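Local coordinates for conserved hypothetical protein (Deinococcus radiodurans, PDB 2G40) that may function in L-lactate utilization as a homodimeric member of the LutC/YkgG family, at residues A133-I136 and T141-L144; D62-Y67 and L218-V223; A120-A125 and Q150-L155. All coordinates share one frame; numbering follows the deposited sequence.

Interaction 1 (A133-I136 and T141-L144); sequences AVAI and TIIL
A beta hairpin with a classic bulge at its open end joins Ala133-Ile136 to Thr141-Leu144; the axes of its strands run at 159° to each other, 4.6 Å apart at their closest. Ala133 and Val134 together face Ile143 in the bulge. Ile143 O accepts Ala133 N at 2.8 Å and, weakly, Val134 N at 3.4 Å. Val134 O accepts the N-H of Ile143. At the turn end, Ile136 N gives to Thr141 O at 2.8 Å and Thr141 N gives to Ile136 O. Between these two hydrogen-bonded pairs lies the non-hydrogen-bonded pair Ala135-Ile142, where Ala135 CA lies 3.1 Å from Thr141 O in a CA-H...O contact.

On the face shared by Val134, Ile136, Thr141 and Ile143, Val134 and Ile143 lie side by side. Val134 CG1 sits between its own N and carbonyl carbon (chi1 68°), and from there meets Ile143 CD1 at 3.6 Å; Ile136 CD1 reaches the same methyl at 4.0 Å. Val182 of helix 175-187 and Trp194 also touch Ile143. Thr141 OG1 is hydrogen-bonded to Thr139 OG1 and Ser196 OG, which satisfies a buried hydroxyl. Backbone bonds thus fix the register, while branched aliphatic groups close the buried face.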
loop_
_atom_site.group_PDB
_atom_site.type_symbol
_atom_site.label_atom_id
_atom_site.label_comp_id
_atom_site.label_asym_id
_atom_site.label_seq_id
_atom_site.Cartn_x
_atom_site.Cartn_y
_atom_site.Cartn_z
ATOM N N ALA A 133 -2.946 6.645 -9.637
ATOM C CA ALA A 133 -4.250 7.255 -9.437
ATOM C C ALA A 133 -4.153 8.774 -9.381
ATOM O O ALA A 133 -4.955 9.492 -10.017
ATOM C CB ALA A 133 -4.910 6.724 -8.187
ATOM N N VAL A 134 -3.179 9.246 -8.610
ATOM C CA VAL A 134 -2.952 10.677 -8.383
ATOM C C VAL A 134 -1.569 10.856 -7.783
ATOM O O VAL A 134 -0.996 9.915 -7.218
ATOM C CB VAL A 134 -4.043 11.295 -7.461
ATOM C CG1 VAL A 134 -3.926 10.754 -6.038
ATOM C CG2 VAL A 134 -4.000 12.835 -7.514
ATOM N N ALA A 135 -1.005 12.050 -7.943
ATOM C CA ALA A 135 0.247 12.374 -7.291
ATOM C C ALA A 135 0.074 13.697 -6.590
ATOM O O ALA A 135 -0.704 14.533 -7.019
ATOM C CB ALA A 135 1.390 12.481 -8.285
ATOM N N ILE A 136 0.807 13.858 -5.501
ATOM C CA ILE A 136 0.722 15.054 -4.678
ATOM C C ILE A 136 2.082 15.734 -4.651
ATOM O O ILE A 136 3.106 15.149 -4.244
ATOM C CB ILE A 136 0.284 14.702 -3.257
ATOM C CG1 ILE A 136 -1.068 13.991 -3.260
ATOM C CG2 ILE A 136 0.225 15.955 -2.409
ATOM C CD1 ILE A 136 -1.237 13.089 -2.061
ATOM N N THR A 141 4.238 12.503 -3.359
ATOM C CA THR A 141 3.523 11.231 -3.179
ATOM C C THR A 141 2.892 10.755 -4.448
ATOM O O THR A 141 2.269 11.534 -5.164
ATOM C CB THR A 141 2.377 11.378 -2.156
ATOM O OG1 THR A 141 2.922 11.747 -0.894
ATOM C CG2 THR A 141 1.572 10.065 -2.003
ATOM N N ILE A 142 3.017 9.462 -4.702
ATOM C CA ILE A 142 2.296 8.864 -5.767
ATOM C C ILE A 142 1.364 7.856 -5.109
ATOM O O ILE A 142 1.783 7.008 -4.305
ATOM C CB ILE A 142 3.213 8.209 -6.790
ATOM C CG1 ILE A 142 4.049 9.268 -7.520
ATOM C CG2 ILE A 142 2.382 7.425 -7.773
ATOM C CD1 ILE A 142 5.229 8.708 -8.276
ATOM N N ILE A 143 0.089 7.975 -5.438
ATOM C CA ILE A 143 -0.898 7.022 -4.955
ATOM C C ILE A 143 -1.321 6.090 -6.081
ATOM O O ILE A 143 -1.714 6.535 -7.169
ATOM C CB ILE A 143 -2.148 7.706 -4.420
ATOM C CG1 ILE A 143 -1.796 8.672 -3.281
ATOM C CG2 ILE A 143 -3.181 6.623 -3.953
ATOM C CD1 ILE A 143 -2.951 9.584 -2.825
ATOM N N LEU A 144 -1.227 4.804 -5.793
ATOM C CA LEU A 144 -1.762 3.769 -6.627
ATOM C C LEU A 144 -3.050 3.261 -6.034
ATOM O O LEU A 144 -3.122 2.994 -4.827
ATOM C CB LEU A 144 -0.801 2.594 -6.693
ATOM C CG LEU A 144 0.662 2.856 -7.053
ATOM C CD1 LEU A 144 1.307 1.496 -7.324
ATOM C CD2 LEU A 144 0.849 3.792 -8.242
#

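Interaction 2 (D62-Y67 and L218-V223); sequences DRILDY and LQVIVV
The Tyr67 ring is met obliquely by Leu218 CD2, whose nearest ring atoms are CE2 and CD2 of Tyr67, at 3.5 and 3.9 Å. The two side chains cross at about a right angle. Tyr67 CG stands opposite its backbone N about the first torsion (chi1 -173°), which places the ring beside Leu218.

The other flat group, the Arg63 guanidinium, takes no part in the contact with the strand and is held within the helix segment: Asp62 CB lies 3.6 Å above one face, offset toward the rim, and Asp66 OD2 meets the edge in plane, forming a salt bridge with Arg63 NH2 at 3.2 Å.

One turn before Tyr67, Ile64 and Val220 approach tip to tip, with Ile64 CG2 and Val220 CG2 3.7 Å apart. No hydrogen bond crosses between 62-67 and 218-223, and the interface is wholly apolar. Leu218 and Val220 pair through their backbones with strand 70-74, which follows the helix. Helix 53-66 therefore packs on a parallel sheet in which strand 217-223 is next to the outermost strand 70-74, a layered alpha/beta packing consistent with the NADP-Rossmann clan to which the LUD family belongs.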
loop_
_atom_site.group_PDB
_atom_site.type_symbol
_atom_site.label_atom_id
_atom_site.label_comp_id
_atom_site.label_asym_id
_atom_site.label_seq_id
_atom_site.Cartn_x
_atom_site.Cartn_y
_atom_site.Cartn_z
ATOM N N ASP A 62 10.966 18.328 -7.350
ATOM C CA ASP A 62 11.905 18.499 -6.240
ATOM C C ASP A 62 11.715 17.400 -5.201
ATOM O O ASP A 62 12.663 16.872 -4.675
ATOM C CB ASP A 62 11.709 19.830 -5.540
ATOM C CG ASP A 62 12.072 21.021 -6.404
ATOM O OD1 ASP A 62 12.662 20.823 -7.478
ATOM O OD2 ASP A 62 11.777 22.166 -5.995
ATOM N N ARG A 63 10.462 17.099 -4.892
ATOM C CA ARG A 63 10.182 16.126 -3.835
ATOM C C ARG A 63 10.529 14.712 -4.290
ATOM O O ARG A 63 11.004 13.909 -3.489
ATOM C CB ARG A 63 8.717 16.210 -3.377
ATOM C CG ARG A 63 8.326 17.487 -2.643
ATOM C CD ARG A 63 9.047 17.664 -1.301
ATOM N NE ARG A 63 10.327 18.339 -1.481
ATOM C CZ ARG A 63 10.465 19.639 -1.737
ATOM N NH1 ARG A 63 9.395 20.430 -1.849
ATOM N NH2 ARG A 63 11.684 20.154 -1.903
ATOM N N ILE A 64 10.299 14.412 -5.569
ATOM C CA ILE A 64 10.629 13.098 -6.127
ATOM C C ILE A 64 12.144 12.940 -6.176
ATOM O O ILE A 64 12.671 11.907 -5.824
ATOM C CB ILE A 64 10.034 12.932 -7.535
ATOM C CG1 ILE A 64 8.510 12.839 -7.446
ATOM C CG2 ILE A 64 10.620 11.723 -8.241
ATOM C CD1 ILE A 64 7.926 11.674 -6.709
ATOM N N LEU A 65 12.845 13.984 -6.607
ATOM C CA LEU A 65 14.298 13.938 -6.625
ATOM C C LEU A 65 14.868 13.761 -5.207
ATOM O O LEU A 65 15.825 12.999 -5.022
ATOM C CB LEU A 65 14.886 15.155 -7.344
ATOM C CG LEU A 65 14.588 15.210 -8.853
ATOM C CD1 LEU A 65 15.051 16.551 -9.422
ATOM C CD2 LEU A 65 15.212 14.037 -9.614
ATOM N N ASP A 66 14.282 14.430 -4.209
ATOM C CA ASP A 66 14.768 14.302 -2.820
ATOM C C ASP A 66 14.552 12.899 -2.249
ATOM O O ASP A 66 15.320 12.465 -1.392
ATOM C CB ASP A 66 14.089 15.303 -1.886
ATOM C CG ASP A 66 14.481 16.733 -2.169
ATOM O OD1 ASP A 66 15.531 16.965 -2.799
ATOM O OD2 ASP A 66 13.712 17.633 -1.764
ATOM N N TYR A 67 13.490 12.240 -2.699
ATOM C CA TYR A 67 13.170 10.813 -2.437
ATOM C C TYR A 67 14.292 9.897 -2.960
ATOM O O TYR A 67 14.378 8.735 -2.557
ATOM C CB TYR A 67 11.829 10.502 -3.152
ATOM C CG TYR A 67 11.104 9.176 -2.963
ATOM C CD1 TYR A 67 11.363 8.316 -1.895
ATOM C CD2 TYR A 67 10.095 8.814 -3.855
ATOM C CE1 TYR A 67 10.649 7.106 -1.747
ATOM C CE2 TYR A 67 9.375 7.619 -3.712
ATOM C CZ TYR A 67 9.654 6.765 -2.663
ATOM O OH TYR A 67 8.922 5.584 -2.549
ATOM N N LEU A 218 13.224 3.913 -8.424
ATOM C CA LEU A 218 11.990 4.459 -8.945
ATOM C C LEU A 218 12.307 5.487 -9.999
ATOM O O LEU A 218 13.162 6.372 -9.794
ATOM C CB LEU A 218 11.137 5.084 -7.831
ATOM C CG LEU A 218 9.951 5.949 -8.302
ATOM C CD1 LEU A 218 8.907 5.132 -9.041
ATOM C CD2 LEU A 218 9.389 6.693 -7.079
ATOM N N GLN A 219 11.662 5.318 -11.148
ATOM C CA GLN A 219 11.682 6.316 -12.217
ATOM C C GLN A 219 10.282 6.864 -12.342
ATOM O O GLN A 219 9.349 6.130 -12.614
ATOM C CB GLN A 219 12.092 5.694 -13.541
ATOM C CG GLN A 219 11.890 6.584 -14.771
ATOM C CD GLN A 219 12.992 7.599 -14.935
ATOM O OE1 GLN A 219 14.144 7.235 -15.100
ATOM N NE2 GLN A 219 12.641 8.884 -14.901
ATOM N N VAL A 220 10.152 8.164 -12.174
ATOM C CA VAL A 220 8.910 8.855 -12.409
ATOM C C VAL A 220 8.999 9.524 -13.770
ATOM O O VAL A 220 9.969 10.215 -14.092
ATOM C CB VAL A 220 8.622 9.930 -11.318
ATOM C CG1 VAL A 220 7.395 10.752 -11.685
ATOM C CG2 VAL A 220 8.485 9.288 -9.936
ATOM N N ILE A 221 7.968 9.292 -14.573
ATOM C CA ILE A 221 7.839 9.894 -15.872
ATOM C C ILE A 221 6.549 10.679 -15.854
ATOM O O ILE A 221 5.462 10.117 -15.838
ATOM C CB ILE A 221 7.835 8.854 -17.023
ATOM C CG1 ILE A 221 9.107 8.011 -16.977
ATOM C CG2 ILE A 221 7.682 9.562 -18.397
ATOM C CD1 ILE A 221 9.223 7.013 -18.115
ATOM N N VAL A 222 6.678 12.003 -15.817
ATOM C CA VAL A 222 5.508 12.860 -15.999
ATOM C C VAL A 222 5.283 13.077 -17.474
ATOM O O VAL A 222 6.221 13.305 -18.220
ATOM C CB VAL A 222 5.665 14.196 -15.273
ATOM C CG1 VAL A 222 4.389 15.068 -15.439
ATOM C CG2 VAL A 222 5.986 13.940 -13.846
ATOM N N VAL A 223 4.024 12.986 -17.903
ATOM C CA VAL A 223 3.728 13.127 -19.300
ATOM C C VAL A 223 2.671 14.204 -19.525
ATOM O O VAL A 223 1.664 14.249 -18.817
ATOM C CB VAL A 223 3.353 11.764 -19.977
ATOM C CG1 VAL A 223 2.320 11.001 -19.221
ATOM C CG2 VAL A 223 2.938 11.987 -21.435
#

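Interaction 3 (A120-A125 and Q150-L155); sequences AELDRA and QGRRAL
Leu122 spreads its two methyls over the bend at Arg152-Leu155: CD2 lies 3.6 Å from Leu155 CD2, while CD1 lies 4.0 Å from Ala154 CB. The leucine pair crosses at a slant. Leu122 CG lies opposite its carbonyl carbon about the first torsion (chi1 -67°), a setting that sends the fork out from the helix. The CB of Leu155 is directed away from the helix, yet its CD2 methyl meets Leu122.

Arg152 supplies the polar border. Its CG stands between the backbone N and the carbonyl carbon (chi1 65°), and the chain then runs extended to NE, bringing NH2 within 4.1 Å of Leu122 CD1 by an oblique approach. A methyl offers no acceptor, so this is a van der Waals touch. The polar partners of the guanidinium lie elsewhere: NE forms a salt bridge with Asp113, NH2 hydrogen-bonds to Leu117 O, and NH1 hydrogen-bonds to Val212 O of the second subunit. Three separate groups thus grip the three nitrogens and would restrict rotation of the head group, while the carboxylate of Asp113 probably offsets its charge.

Helix 119-124 is thereby packed against the loop between strands 141-144 and 161-167. Ile94 of strand 92-94 touches both Leu122 and Leu155 from the parallel sheet, and Leu157 of the second subunit packs on Ala154, placing this loop at the dimer interface.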
loop_
_atom_site.group_PDB
_atom_site.type_symbol
_atom_site.label_atom_id
_atom_site.label_comp_id
_atom_site.label_asym_id
_atom_site.label_seq_id
_atom_site.Cartn_x
_atom_site.Cartn_y
_atom_site.Cartn_z
ATOM N N ALA A 120 8.827 -15.389 -7.607
ATOM C CA ALA A 120 10.130 -15.566 -8.251
ATOM C C ALA A 120 10.169 -14.874 -9.611
ATOM O O ALA A 120 11.153 -14.235 -9.948
ATOM C CB ALA A 120 10.442 -17.030 -8.392
ATOM N N GLU A 121 9.091 -15.003 -10.383
ATOM C CA GLU A 121 8.970 -14.291 -11.663
ATOM C C GLU A 121 9.008 -12.783 -11.446
ATOM O O GLU A 121 9.656 -12.044 -12.194
ATOM C CB GLU A 121 7.697 -14.706 -12.410
ATOM C CG GLU A 121 7.865 -16.050 -13.142
ATOM C CD GLU A 121 6.557 -16.775 -13.472
ATOM O OE1 GLU A 121 5.509 -16.540 -12.830
ATOM O OE2 GLU A 121 6.589 -17.645 -14.373
ATOM N N LEU A 122 8.294 -12.312 -10.434
ATOM C CA LEU A 122 8.331 -10.876 -10.106
ATOM C C LEU A 122 9.711 -10.421 -9.652
ATOM O O LEU A 122 10.164 -9.330 -9.990
ATOM C CB LEU A 122 7.329 -10.562 -9.010
ATOM C CG LEU A 122 5.895 -10.750 -9.475
ATOM C CD1 LEU A 122 4.980 -10.649 -8.301
ATOM C CD2 LEU A 122 5.570 -9.710 -10.534
ATOM N N ASP A 123 10.372 -11.261 -8.867
ATOM C CA ASP A 123 11.696 -10.919 -8.364
ATOM C C ASP A 123 12.727 -10.908 -9.494
ATOM O O ASP A 123 13.678 -10.126 -9.460
ATOM C CB ASP A 123 12.104 -11.888 -7.255
ATOM C CG ASP A 123 13.378 -11.479 -6.580
ATOM O OD1 ASP A 123 13.443 -10.333 -6.100
ATOM O OD2 ASP A 123 14.322 -12.292 -6.541
ATOM N N ARG A 124 12.523 -11.744 -10.511
ATOM C CA ARG A 124 13.466 -11.837 -11.625
ATOM C C ARG A 124 13.241 -10.780 -12.716
ATOM O O ARG A 124 14.131 -10.523 -13.525
ATOM C CB ARG A 124 13.436 -13.245 -12.212
ATOM C CG ARG A 124 14.188 -14.249 -11.321
ATOM C CD ARG A 124 13.839 -15.713 -11.627
ATOM N N ALA A 125 12.063 -10.167 -12.718
ATOM C CA ALA A 125 11.736 -9.117 -13.662
ATOM C C ALA A 125 12.689 -7.950 -13.423
ATOM O O ALA A 125 13.153 -7.745 -12.297
ATOM C CB ALA A 125 10.277 -8.684 -13.470
ATOM N N GLN A 150 -2.182 -0.337 -13.277
ATOM C CA GLN A 150 -1.304 -0.387 -12.139
ATOM C C GLN A 150 -1.080 -1.797 -11.627
ATOM O O GLN A 150 -0.003 -2.128 -11.115
ATOM C CB GLN A 150 -1.917 0.450 -11.031
ATOM C CG GLN A 150 -1.908 1.906 -11.342
ATOM C CD GLN A 150 -2.915 2.605 -10.511
ATOM O OE1 GLN A 150 -2.742 2.714 -9.310
ATOM N NE2 GLN A 150 -3.999 3.028 -11.125
ATOM N N GLY A 151 -2.104 -2.625 -11.752
ATOM C CA GLY A 151 -2.012 -4.016 -11.370
ATOM C C GLY A 151 -2.098 -4.243 -9.888
ATOM O O GLY A 151 -2.161 -3.301 -9.093
ATOM N N ARG A 152 -2.080 -5.513 -9.508
ATOM C CA ARG A 152 -2.202 -5.874 -8.089
ATOM C C ARG A 152 -1.011 -5.388 -7.288
ATOM O O ARG A 152 0.021 -5.037 -7.839
ATOM C CB ARG A 152 -2.401 -7.379 -7.921
ATOM C CG ARG A 152 -1.217 -8.217 -8.373
ATOM C CD ARG A 152 -1.603 -9.663 -8.571
ATOM N NE ARG A 152 -0.594 -10.380 -9.308
ATOM C CZ ARG A 152 0.327 -11.174 -8.768
ATOM N NH1 ARG A 152 0.309 -11.493 -7.474
ATOM N NH2 ARG A 152 1.221 -11.734 -9.550
ATOM N N ARG A 153 -1.166 -5.402 -5.972
ATOM C CA ARG A 153 -0.169 -4.823 -5.083
ATOM C C ARG A 153 1.209 -5.452 -5.252
ATOM O O ARG A 153 2.202 -4.757 -5.180
ATOM C CB ARG A 153 -0.659 -4.903 -3.649
ATOM C CG ARG A 153 -1.826 -3.963 -3.399
ATOM C CD ARG A 153 -1.944 -3.611 -1.951
ATOM N NE ARG A 153 -2.643 -4.644 -1.230
ATOM C CZ ARG A 153 -2.311 -5.114 -0.025
ATOM N NH1 ARG A 153 -1.242 -4.682 0.644
ATOM N NH2 ARG A 153 -3.075 -6.056 0.506
ATOM N N ALA A 154 1.258 -6.752 -5.523
ATOM C CA ALA A 154 2.536 -7.442 -5.620
ATOM C C ALA A 154 3.418 -6.879 -6.722
ATOM O O ALA A 154 4.626 -6.930 -6.601
ATOM C CB ALA A 154 2.335 -8.933 -5.847
ATOM N N LEU A 155 2.810 -6.379 -7.797
ATOM C CA LEU A 155 3.562 -5.964 -8.979
ATOM C C LEU A 155 4.438 -4.756 -8.722
ATOM O O LEU A 155 5.457 -4.592 -9.377
ATOM C CB LEU A 155 2.619 -5.630 -10.127
ATOM C CG LEU A 155 1.707 -6.711 -10.676
ATOM C CD1 LEU A 155 1.131 -6.239 -12.006
ATOM C CD2 LEU A 155 2.442 -8.005 -10.837
#

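Interactions 1 and 3 are buried, whereas interaction 2 is only partly so. Their chemistry follows their place: backbone hydrogen bonds join with apolar packing in interaction 1, but no hydrogen bond crosses interaction 2 or 3; interaction 2 is apolar, while interaction 3 adds an arginine head group at van der Waals distance. Interactions 1 and 2 touch through Ile142 CD1 and Val220 CG2, 3.7 Å apart, so the hairpin abuts the parallel sheet. Interaction 1 also meets the 150-155 loop, where Gln150 OE1 approaches Leu144 CA. Interactions 2 and 3, with centres about 21 Å apart, lie on opposite sides of the chain's centre. The second subunit touches interaction 1 at Thr141 alone and interaction 3 more broadly.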